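Local coordinates for protein enolase from the environmental genome shotgun sequencing of the Sargasso Sea (PDB 2QGY) that is of unknown function but belongs to the enolase superfamily and binds magnesium, so it probably catalyses a reaction of a carboxylate substrate by abstracting its alpha proton, at residues L25-F36 and F330-K338; E48-I56 and H302-S310. All blocks are in the same frame, centred on the assembly; numbering follows the deposited sequence.

Contact 1: L25-F36 and F330-K338; sequences LSDDQWSNTKKF and FPDYINFSK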
loop_
_atom_site.group_PDB
_atom_site.type_symbol
_atom_site.label_atom_id
_atom_site.label_comp_id
_atom_site.label_asym_id
_atom_site.label_seq_id
_atom_site.Cartn_x
_atom_site.Cartn_y
_atom_site.Cartn_z
ATOM N N LEU A 25 6.359 19.917 -19.977
ATOM C CA LEU A 25 6.341 21.189 -19.251
ATOM C C LEU A 25 4.880 21.573 -19.077
ATOM O O LEU A 25 4.087 21.421 -20.001
ATOM C CB LEU A 25 7.092 22.292 -20.001
ATOM C CG LEU A 25 8.606 22.174 -19.971
ATOM C CD1 LEU A 25 9.195 23.304 -20.816
ATOM C CD2 LEU A 25 9.098 22.284 -18.524
ATOM N N SER A 26 4.528 22.038 -17.876
ATOM C CA SER A 26 3.149 22.428 -17.609
ATOM C C SER A 26 2.912 23.827 -18.168
ATOM O O SER A 26 3.799 24.418 -18.782
ATOM C CB SER A 26 2.843 22.364 -16.105
ATOM O OG SER A 26 3.538 23.400 -15.426
ATOM N N ASP A 27 1.703 24.359 -17.990
ATOM C CA ASP A 27 1.374 25.690 -18.552
ATOM C C ASP A 27 2.381 26.776 -18.088
ATOM O O ASP A 27 2.753 26.846 -16.897
ATOM C CB ASP A 27 -0.070 26.126 -18.211
ATOM C CG ASP A 27 -1.148 25.075 -18.535
ATOM O OD1 ASP A 27 -0.879 24.059 -19.257
ATOM O OD2 ASP A 27 -2.312 25.287 -18.046
ATOM N N ASP A 28 2.820 27.636 -19.019
ATOM C CA ASP A 28 3.790 28.712 -18.696
ATOM C C ASP A 28 5.109 28.174 -18.131
ATOM O O ASP A 28 5.860 28.902 -17.453
ATOM C CB ASP A 28 3.166 29.767 -17.745
ATOM C CG ASP A 28 1.753 30.171 -18.167
ATOM O OD1 ASP A 28 1.590 30.621 -19.319
ATOM O OD2 ASP A 28 0.806 30.040 -17.347
ATOM N N GLN A 29 5.407 26.901 -18.431
ATOM C CA GLN A 29 6.656 26.271 -18.009
ATOM C C GLN A 29 6.813 26.357 -16.478
ATOM O O GLN A 29 7.921 26.468 -15.944
ATOM C CB GLN A 29 7.870 26.859 -18.769
ATOM C CG GLN A 29 7.706 26.797 -20.310
ATOM C CD GLN A 29 6.873 27.928 -20.864
ATOM O OE1 GLN A 29 7.049 29.081 -20.474
ATOM N NE2 GLN A 29 5.938 27.610 -21.741
ATOM N N TRP A 30 5.678 26.304 -15.778
ATOM C CA TRP A 30 5.672 26.484 -14.317
ATOM C C TRP A 30 6.297 25.276 -13.591
ATOM O O TRP A 30 7.041 25.443 -12.609
ATOM C CB TRP A 30 4.233 26.758 -13.829
ATOM C CG TRP A 30 4.112 26.657 -12.336
ATOM C CD1 TRP A 30 3.473 25.690 -11.627
ATOM C CD2 TRP A 30 4.711 27.540 -11.370
ATOM N NE1 TRP A 30 3.602 25.938 -10.267
ATOM C CE2 TRP A 30 4.369 27.054 -10.088
ATOM C CE3 TRP A 30 5.503 28.688 -11.471
ATOM C CZ2 TRP A 30 4.799 27.679 -8.899
ATOM C CZ3 TRP A 30 5.930 29.323 -10.279
ATOM C CH2 TRP A 30 5.566 28.813 -9.022
ATOM N N SER A 31 6.004 24.084 -14.104
ATOM C CA SER A 31 6.464 22.808 -13.530
ATOM C C SER A 31 6.640 21.734 -14.618
ATOM O O SER A 31 6.321 21.964 -15.778
ATOM C CB SER A 31 5.413 22.321 -12.522
ATOM O OG SER A 31 5.947 21.304 -11.670
ATOM N N ASN A 32 7.163 20.563 -14.256
ATOM C CA ASN A 32 6.994 19.380 -15.110
ATOM C C ASN A 32 5.678 18.766 -14.666
ATOM O O ASN A 32 5.360 18.756 -13.465
ATOM C CB ASN A 32 8.133 18.364 -14.938
ATOM C CG ASN A 32 9.519 18.972 -15.180
ATOM O OD1 ASN A 32 9.782 19.542 -16.232
ATOM N ND2 ASN A 32 10.408 18.844 -14.187
ATOM N N THR A 33 4.874 18.326 -15.618
ATOM C CA THR A 33 3.721 17.499 -15.288
ATOM C C THR A 33 4.227 16.143 -14.829
ATOM O O THR A 33 5.262 15.670 -15.289
ATOM C CB THR A 33 2.810 17.317 -16.499
ATOM O OG1 THR A 33 3.550 16.635 -17.521
ATOM C CG2 THR A 33 2.352 18.697 -16.985
ATOM N N LYS A 34 3.517 15.518 -13.886
ATOM C CA LYS A 34 3.877 14.152 -13.503
ATOM C C LYS A 34 3.426 13.248 -14.646
ATOM O O LYS A 34 2.644 13.679 -15.499
ATOM C CB LYS A 34 3.178 13.755 -12.182
ATOM C CG LYS A 34 1.689 13.944 -12.214
ATOM C CD LYS A 34 0.923 13.589 -10.900
ATOM C CE LYS A 34 1.295 12.212 -10.396
ATOM N NZ LYS A 34 0.288 11.621 -9.462
ATOM N N LYS A 35 3.901 12.007 -14.668
ATOM C CA LYS A 35 3.378 11.008 -15.603
ATOM C C LYS A 35 1.945 10.639 -15.155
ATOM O O LYS A 35 1.699 10.393 -13.952
ATOM C CB LYS A 35 4.264 9.764 -15.635
ATOM C CG LYS A 35 5.720 10.051 -15.967
ATOM C CD LYS A 35 6.484 8.762 -16.272
ATOM C CE LYS A 35 7.949 9.024 -16.675
ATOM N NZ LYS A 35 8.727 9.712 -15.613
ATOM N N PHE A 36 0.987 10.649 -16.085
ATOM C CA PHE A 36 -0.389 10.242 -15.763
ATOM C C PHE A 36 -0.631 8.830 -16.317
ATOM O O PHE A 36 0.018 8.434 -17.275
ATOM C CB PHE A 36 -1.386 11.236 -16.380
ATOM C CG PHE A 36 -1.115 12.679 -16.016
ATOM C CD1 PHE A 36 -1.072 13.076 -14.688
ATOM C CD2 PHE A 36 -0.933 13.643 -17.005
ATOM C CE1 PHE A 36 -0.869 14.436 -14.348
ATOM C CE2 PHE A 36 -0.728 14.975 -16.683
ATOM C CZ PHE A 36 -0.685 15.374 -15.354
ATOM N N PHE A 330 -5.060 21.910 -10.277
ATOM C CA PHE A 330 -3.722 22.380 -10.593
ATOM C C PHE A 330 -3.890 23.210 -11.850
ATOM O O PHE A 330 -4.070 22.655 -12.927
ATOM C CB PHE A 330 -2.766 21.208 -10.852
ATOM C CG PHE A 330 -2.257 20.584 -9.609
ATOM C CD1 PHE A 330 -0.976 20.859 -9.143
ATOM C CD2 PHE A 330 -3.071 19.726 -8.874
ATOM C CE1 PHE A 330 -0.520 20.273 -7.967
ATOM C CE2 PHE A 330 -2.622 19.133 -7.682
ATOM C CZ PHE A 330 -1.338 19.418 -7.229
ATOM N N PRO A 331 -3.938 24.541 -11.694
ATOM C CA PRO A 331 -4.221 25.362 -12.861
ATOM C C PRO A 331 -3.225 25.112 -13.996
ATOM O O PRO A 331 -3.639 25.119 -15.151
ATOM C CB PRO A 331 -4.110 26.792 -12.332
ATOM C CG PRO A 331 -4.514 26.676 -10.892
ATOM C CD PRO A 331 -3.783 25.358 -10.476
ATOM N N ASP A 332 -1.963 24.829 -13.668
ATOM C CA ASP A 332 -0.924 24.640 -14.699
ATOM C C ASP A 332 -1.081 23.347 -15.493
ATOM O O ASP A 332 -0.428 23.164 -16.512
ATOM C CB ASP A 332 0.489 24.777 -14.136
ATOM C CG ASP A 332 0.756 23.845 -12.944
ATOM O OD1 ASP A 332 -0.028 23.864 -11.965
ATOM O OD2 ASP A 332 1.768 23.124 -12.987
ATOM N N TYR A 333 -1.922 22.442 -15.009
ATOM C CA TYR A 333 -2.242 21.210 -15.723
ATOM C C TYR A 333 -3.453 21.363 -16.651
ATOM O O TYR A 333 -3.810 20.428 -17.414
ATOM C CB TYR A 333 -2.548 20.108 -14.704
ATOM C CG TYR A 333 -1.326 19.503 -14.004
ATOM C CD1 TYR A 333 -0.059 20.107 -14.060
ATOM C CD2 TYR A 333 -1.450 18.311 -13.281
ATOM C CE1 TYR A 333 1.065 19.520 -13.410
ATOM C CE2 TYR A 333 -0.355 17.734 -12.636
ATOM C CZ TYR A 333 0.886 18.322 -12.709
ATOM O OH TYR A 333 1.962 17.714 -12.076
ATOM N N ILE A 334 -4.125 22.518 -16.586
ATOM C CA ILE A 334 -5.350 22.664 -17.374
ATOM C C ILE A 334 -5.087 22.682 -18.889
ATOM O O ILE A 334 -5.678 21.898 -19.622
ATOM C CB ILE A 334 -6.177 23.890 -16.963
ATOM C CG1 ILE A 334 -6.682 23.751 -15.503
ATOM C CG2 ILE A 334 -7.332 24.092 -17.937
ATOM C CD1 ILE A 334 -7.921 22.843 -15.330
ATOM N N ASN A 335 -4.220 23.567 -19.365
ATOM C CA ASN A 335 -4.026 23.618 -20.821
ATOM C C ASN A 335 -3.223 22.427 -21.320
ATOM O O ASN A 335 -3.429 21.968 -22.451
ATOM C CB ASN A 335 -3.383 24.919 -21.260
ATOM C CG ASN A 335 -4.281 26.115 -21.015
ATOM O OD1 ASN A 335 -5.507 26.049 -21.178
ATOM N ND2 ASN A 335 -3.675 27.220 -20.625
ATOM N N PHE A 336 -2.338 21.887 -20.476
ATOM C CA PHE A 336 -1.714 20.630 -20.837
ATOM C C PHE A 336 -2.776 19.555 -21.140
ATOM O O PHE A 336 -2.681 18.819 -22.127
ATOM C CB PHE A 336 -0.779 20.088 -19.760
ATOM C CG PHE A 336 -0.190 18.773 -20.143
ATOM C CD1 PHE A 336 0.844 18.725 -21.080
ATOM C CD2 PHE A 336 -0.702 17.580 -19.635
ATOM C CE1 PHE A 336 1.366 17.536 -21.476
ATOM C CE2 PHE A 336 -0.182 16.368 -20.037
ATOM C CZ PHE A 336 0.855 16.338 -20.966
ATOM N N SER A 337 -3.744 19.423 -20.240
ATOM C CA SER A 337 -4.771 18.395 -20.366
ATOM C C SER A 337 -5.650 18.703 -21.581
ATOM O O SER A 337 -6.144 17.793 -22.264
ATOM C CB SER A 337 -5.613 18.330 -19.098
ATOM O OG SER A 337 -4.813 17.993 -17.972
ATOM N N LYS A 338 -5.846 20.000 -21.843
ATOM C CA LYS A 338 -6.621 20.417 -23.015
ATOM C C LYS A 338 -6.000 19.978 -24.343
ATOM O O LYS A 338 -6.694 19.905 -25.365
ATOM C CB LYS A 338 -6.836 21.917 -22.993
ATOM C CG LYS A 338 -7.883 22.348 -21.959
ATOM C CD LYS A 338 -8.169 23.818 -22.066
ATOM C CE LYS A 338 -9.395 24.174 -21.252
ATOM N NZ LYS A 338 -9.523 25.662 -21.177
HETATM O O HOH W 1 0.659 24.730 -9.391
HETATM O O HOH W 2 3.755 19.470 -11.321
#
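Phe36 turns the edge of its ring toward the face of Tyr333 in an offset edge-to-face pair, with ring centroids 5.5 Å apart and planes at 74°. Its CZ comes within 3.6 Å of Tyr333 CE2. The same ring meets Phe336 CE2 at its edge, and Lys34 O lies over one of its faces. Phe336 carries Thr33 CG2 on one face, a CH-pi contact 4.3 Å from the ring centroid. The Trp30 ring takes Asp332 OD2 at its edge, in plane, with CD1 3.4 Å from that oxygen. Water 1 lies between Asp332 OD1 and Trp30 NE1 and may donate to the carboxylate; the bond from NE1 is weak, and Trp143 O is the stronger partner of NE1.

The carboxylate of Asp27 faces the backbone amides of Asn335 and Phe336. With chi1 at -51°, its CG stands beside its own backbone N and the oxygens face those two amides. OD2 accepts from Asn335 N at 2.9 Å through its syn lone pair. The bond from Phe336 N to OD1 is weak. Tyr333 OH has several polar partners. It accepts from Lys34 N at 3.2 Å, and water 2 links it to Asn32 O. Its strongest polar partner is Trp304 NE1.

The 25-36 loop joins strands 13-21 and 37-43 of the N-terminal domain. In this family such a loop commonly covers the mouth of the barrel, and here it packs on the turn and short helix that follow barrel strand 327-329. Next to the contact, Trp30 and Pro331 rest on helix 150-162, and Pro331 also touches strand 135-141.

Contact 2: E48-I56 and H302-S310; sequences EGWGEAFSI and HCWNSMSVS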
loop_
_atom_site.group_PDB
_atom_site.type_symbol
_atom_site.label_atom_id
_atom_site.label_comp_id
_atom_site.label_asym_id
_atom_site.label_seq_id
_atom_site.Cartn_x
_atom_site.Cartn_y
_atom_site.Cartn_z
ATOM N N GLU A 48 -17.577 2.416 -24.139
ATOM C CA GLU A 48 -16.239 2.828 -23.739
ATOM C C GLU A 48 -16.297 3.522 -22.392
ATOM O O GLU A 48 -17.167 4.375 -22.157
ATOM C CB GLU A 48 -15.656 3.812 -24.755
ATOM C CG GLU A 48 -15.401 3.234 -26.123
ATOM C CD GLU A 48 -14.634 4.200 -27.031
ATOM O OE1 GLU A 48 -14.766 5.433 -26.860
ATOM O OE2 GLU A 48 -13.905 3.726 -27.930
ATOM N N GLY A 49 -15.381 3.151 -21.507
ATOM C CA GLY A 49 -15.273 3.857 -20.223
ATOM C C GLY A 49 -13.848 4.294 -19.963
ATOM O O GLY A 49 -12.914 3.523 -20.166
ATOM N N TRP A 50 -13.708 5.499 -19.422
ATOM C CA TRP A 50 -12.408 6.082 -19.124
ATOM C C TRP A 50 -12.145 6.119 -17.619
ATOM O O TRP A 50 -13.045 6.458 -16.836
ATOM C CB TRP A 50 -12.346 7.500 -19.656
ATOM C CG TRP A 50 -12.310 7.570 -21.137
ATOM C CD1 TRP A 50 -13.378 7.637 -21.989
ATOM C CD2 TRP A 50 -11.136 7.609 -21.946
ATOM N NE1 TRP A 50 -12.935 7.697 -23.298
ATOM C CE2 TRP A 50 -11.561 7.684 -23.296
ATOM C CE3 TRP A 50 -9.756 7.576 -21.661
ATOM C CZ2 TRP A 50 -10.646 7.744 -24.372
ATOM C CZ3 TRP A 50 -8.841 7.625 -22.723
ATOM C CH2 TRP A 50 -9.297 7.697 -24.071
ATOM N N GLY A 51 -10.904 5.785 -17.256
ATOM C CA GLY A 51 -10.435 5.775 -15.862
ATOM C C GLY A 51 -9.062 6.420 -15.814
ATOM O O GLY A 51 -8.398 6.626 -16.840
ATOM N N GLU A 52 -8.632 6.739 -14.602
ATOM C CA GLU A 52 -7.318 7.308 -14.381
ATOM C C GLU A 52 -6.863 6.825 -13.012
ATOM O O GLU A 52 -7.671 6.781 -12.095
ATOM C CB GLU A 52 -7.374 8.837 -14.409
ATOM C CG GLU A 52 -5.970 9.471 -14.242
ATOM C CD GLU A 52 -5.832 10.930 -14.662
ATOM O OE1 GLU A 52 -6.798 11.574 -15.181
ATOM O OE2 GLU A 52 -4.709 11.459 -14.459
ATOM N N ALA A 53 -5.610 6.376 -12.913
ATOM C CA ALA A 53 -5.012 5.907 -11.655
ATOM C C ALA A 53 -4.118 6.997 -11.108
ATOM O O ALA A 53 -3.449 7.701 -11.886
ATOM C CB ALA A 53 -4.136 4.662 -11.889
ATOM N N PHE A 54 -4.092 7.118 -9.782
ATOM C CA PHE A 54 -3.157 8.043 -9.171
ATOM C C PHE A 54 -1.736 7.498 -9.369
ATOM O O PHE A 54 -1.400 6.437 -8.873
ATOM C CB PHE A 54 -3.486 8.284 -7.701
ATOM C CG PHE A 54 -2.443 9.084 -7.022
ATOM C CD1 PHE A 54 -2.366 10.441 -7.249
ATOM C CD2 PHE A 54 -1.496 8.468 -6.238
ATOM C CE1 PHE A 54 -1.388 11.212 -6.647
ATOM C CE2 PHE A 54 -0.468 9.234 -5.618
ATOM C CZ PHE A 54 -0.423 10.597 -5.843
ATOM N N SER A 55 -0.908 8.218 -10.107
ATOM C CA SER A 55 0.412 7.671 -10.477
ATOM C C SER A 55 1.486 8.050 -9.477
ATOM O O SER A 55 1.417 9.105 -8.853
ATOM C CB SER A 55 0.830 8.119 -11.885
ATOM O OG SER A 55 1.077 9.494 -11.869
ATOM N N ILE A 56 2.484 7.176 -9.326
ATOM C CA ILE A 56 3.493 7.317 -8.266
ATOM C C ILE A 56 4.823 7.061 -8.934
ATOM O O ILE A 56 4.944 6.119 -9.715
ATOM C CB ILE A 56 3.271 6.345 -7.083
ATOM C CG1 ILE A 56 1.813 6.377 -6.606
ATOM C CG2 ILE A 56 4.191 6.744 -5.909
ATOM C CD1 ILE A 56 1.425 5.251 -5.590
ATOM N N HIS A 302 -8.232 14.937 -3.056
ATOM C CA HIS A 302 -6.936 15.356 -3.512
ATOM C C HIS A 302 -6.970 14.993 -4.997
ATOM O O HIS A 302 -7.641 14.050 -5.384
ATOM C CB HIS A 302 -5.893 14.540 -2.734
ATOM C CG HIS A 302 -4.466 14.690 -3.195
ATOM N ND1 HIS A 302 -3.887 13.816 -4.087
ATOM C CD2 HIS A 302 -3.465 15.503 -2.771
ATOM C CE1 HIS A 302 -2.607 14.114 -4.242
ATOM N NE2 HIS A 302 -2.325 15.146 -3.464
ATOM N N CYS A 303 -6.305 15.773 -5.830
ATOM C CA CYS A 303 -6.334 15.486 -7.269
ATOM C C CYS A 303 -5.026 15.890 -7.941
ATOM O O CYS A 303 -4.980 16.792 -8.789
ATOM C CB CYS A 303 -7.553 16.148 -7.958
ATOM S SG CYS A 303 -7.783 15.462 -9.666
ATOM N N TRP A 304 -3.934 15.245 -7.544
ATOM C CA TRP A 304 -2.679 15.464 -8.230
ATOM C C TRP A 304 -2.619 14.416 -9.350
ATOM O O TRP A 304 -1.975 13.365 -9.248
ATOM C CB TRP A 304 -1.482 15.422 -7.270
ATOM C CG TRP A 304 -0.184 15.808 -7.926
ATOM C CD1 TRP A 304 0.018 16.789 -8.847
ATOM C CD2 TRP A 304 1.076 15.162 -7.747
ATOM N NE1 TRP A 304 1.340 16.816 -9.244
ATOM C CE2 TRP A 304 2.015 15.840 -8.565
ATOM C CE3 TRP A 304 1.507 14.090 -6.958
ATOM C CZ2 TRP A 304 3.368 15.475 -8.620
ATOM C CZ3 TRP A 304 2.866 13.727 -7.003
ATOM C CH2 TRP A 304 3.768 14.414 -7.843
ATOM N N ASN A 305 -3.331 14.731 -10.421
ATOM C CA ASN A 305 -3.625 13.799 -11.531
ATOM C C ASN A 305 -3.817 14.699 -12.745
ATOM O O ASN A 305 -3.655 15.937 -12.654
ATOM C CB ASN A 305 -4.956 13.083 -11.287
ATOM C CG ASN A 305 -4.929 12.140 -10.080
ATOM O OD1 ASN A 305 -4.141 11.195 -10.031
ATOM N ND2 ASN A 305 -5.824 12.357 -9.151
ATOM N N SER A 306 -4.172 14.117 -13.889
ATOM C CA SER A 306 -4.546 14.990 -15.025
ATOM C C SER A 306 -5.809 15.761 -14.709
ATOM O O SER A 306 -6.590 15.361 -13.862
ATOM C CB SER A 306 -4.767 14.202 -16.293
ATOM O OG SER A 306 -6.132 13.808 -16.415
ATOM N N MET A 307 -6.016 16.868 -15.416
ATOM C CA MET A 307 -7.251 17.623 -15.238
ATOM C C MET A 307 -8.324 17.146 -16.221
ATOM O O MET A 307 -9.289 17.877 -16.508
ATOM C CB MET A 307 -7.015 19.160 -15.319
ATOM C CG MET A 307 -6.192 19.810 -14.146
ATOM S SD MET A 307 -7.056 19.729 -12.556
ATOM C CE MET A 307 -6.232 18.317 -11.802
ATOM N N SER A 308 -8.177 15.907 -16.709
ATOM C CA SER A 308 -9.148 15.291 -17.591
ATOM C C SER A 308 -10.003 14.286 -16.814
ATOM O O SER A 308 -10.959 14.692 -16.138
ATOM C CB SER A 308 -8.455 14.676 -18.837
ATOM O OG SER A 308 -7.577 13.575 -18.549
ATOM N N VAL A 309 -9.648 13.008 -16.861
ATOM C CA VAL A 309 -10.509 11.921 -16.314
ATOM C C VAL A 309 -10.647 12.015 -14.777
ATOM O O VAL A 309 -11.762 12.063 -14.243
ATOM C CB VAL A 309 -9.999 10.503 -16.743
ATOM C CG1 VAL A 309 -10.897 9.431 -16.210
ATOM C CG2 VAL A 309 -9.940 10.391 -18.285
ATOM N N SER A 310 -9.524 12.074 -14.078
ATOM C CA SER A 310 -9.552 12.255 -12.604
ATOM C C SER A 310 -10.323 13.502 -12.180
ATOM O O SER A 310 -11.160 13.433 -11.262
ATOM C CB SER A 310 -8.146 12.337 -12.043
ATOM O OG SER A 310 -7.467 11.113 -12.196
HETATM O O HOH W 3 -1.778 10.786 -11.240
#
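Glu52 sends its CG anti to the backbone N (chi1 -177°) and stays extended beyond it, which carries the carboxylate from strand 48-53 into the turn before helix 309-320. Phe54 has a similar first torsion, 173°, and its ring reaches the 302-305 loop. Three hydrogen bonds hold the Glu52 carboxylate. OE1 accepts from Ser306 OG at 2.6 Å on its syn side, near the carboxylate plane. Ser310 N reaches OE1 at 3.0 Å from above that plane. Ser306 N meets OE2 at 2.8 Å, also on the syn side. Ser306 OG accepts from Ser308 N at 2.9 Å, forming an ST turn, and from Ser308 OG. These bonds restrain the hydroxyl that donates to Glu52.

The contact joins strand 48-53, outermost within this chain in the antiparallel N-terminal sheet, to the loop after barrel strand 298-299, an interface between the two domains of the enolase fold. The side chain of His302 is about 4 Å from the bound magnesium ion, and its ND1 is hydrogen-bonded to Asp275 OD1.

Phe54 CE1 lies 4.0 Å from His302 CE1, at the edge of the imidazole. The Asn305 amide stands nearly perpendicular to the Phe54 ring, and its ND2 is hydrogen-bonded to Asp275 OD2. Water 3 accepts from Ser55 N and probably donates to Asn305 OD1. Val309 CG1 packs 3.5 Å from Gly51 C, and its CG2 touches Trp50 CB.

Overall arrangement
Both contacts join the N-terminal domain to loops and short helices that follow barrel strands. Contact 2 is the deeper, nearer the centre of the chain and beside the magnesium site. Contact 1 is also largely buried, but exposed residues border it. Each sets an acidic side chain against backbone amides: an aspartate at helix 334-338 in contact 1, a glutamate at the turn before helix 309-320 in contact 2. Contact 1 adds an aromatic cluster; contact 2 uses a serine hydroxyl as well. They touch directly. Lys34 NZ probably bonds to Ser55 O, and Tyr333 packs on Asn305 O.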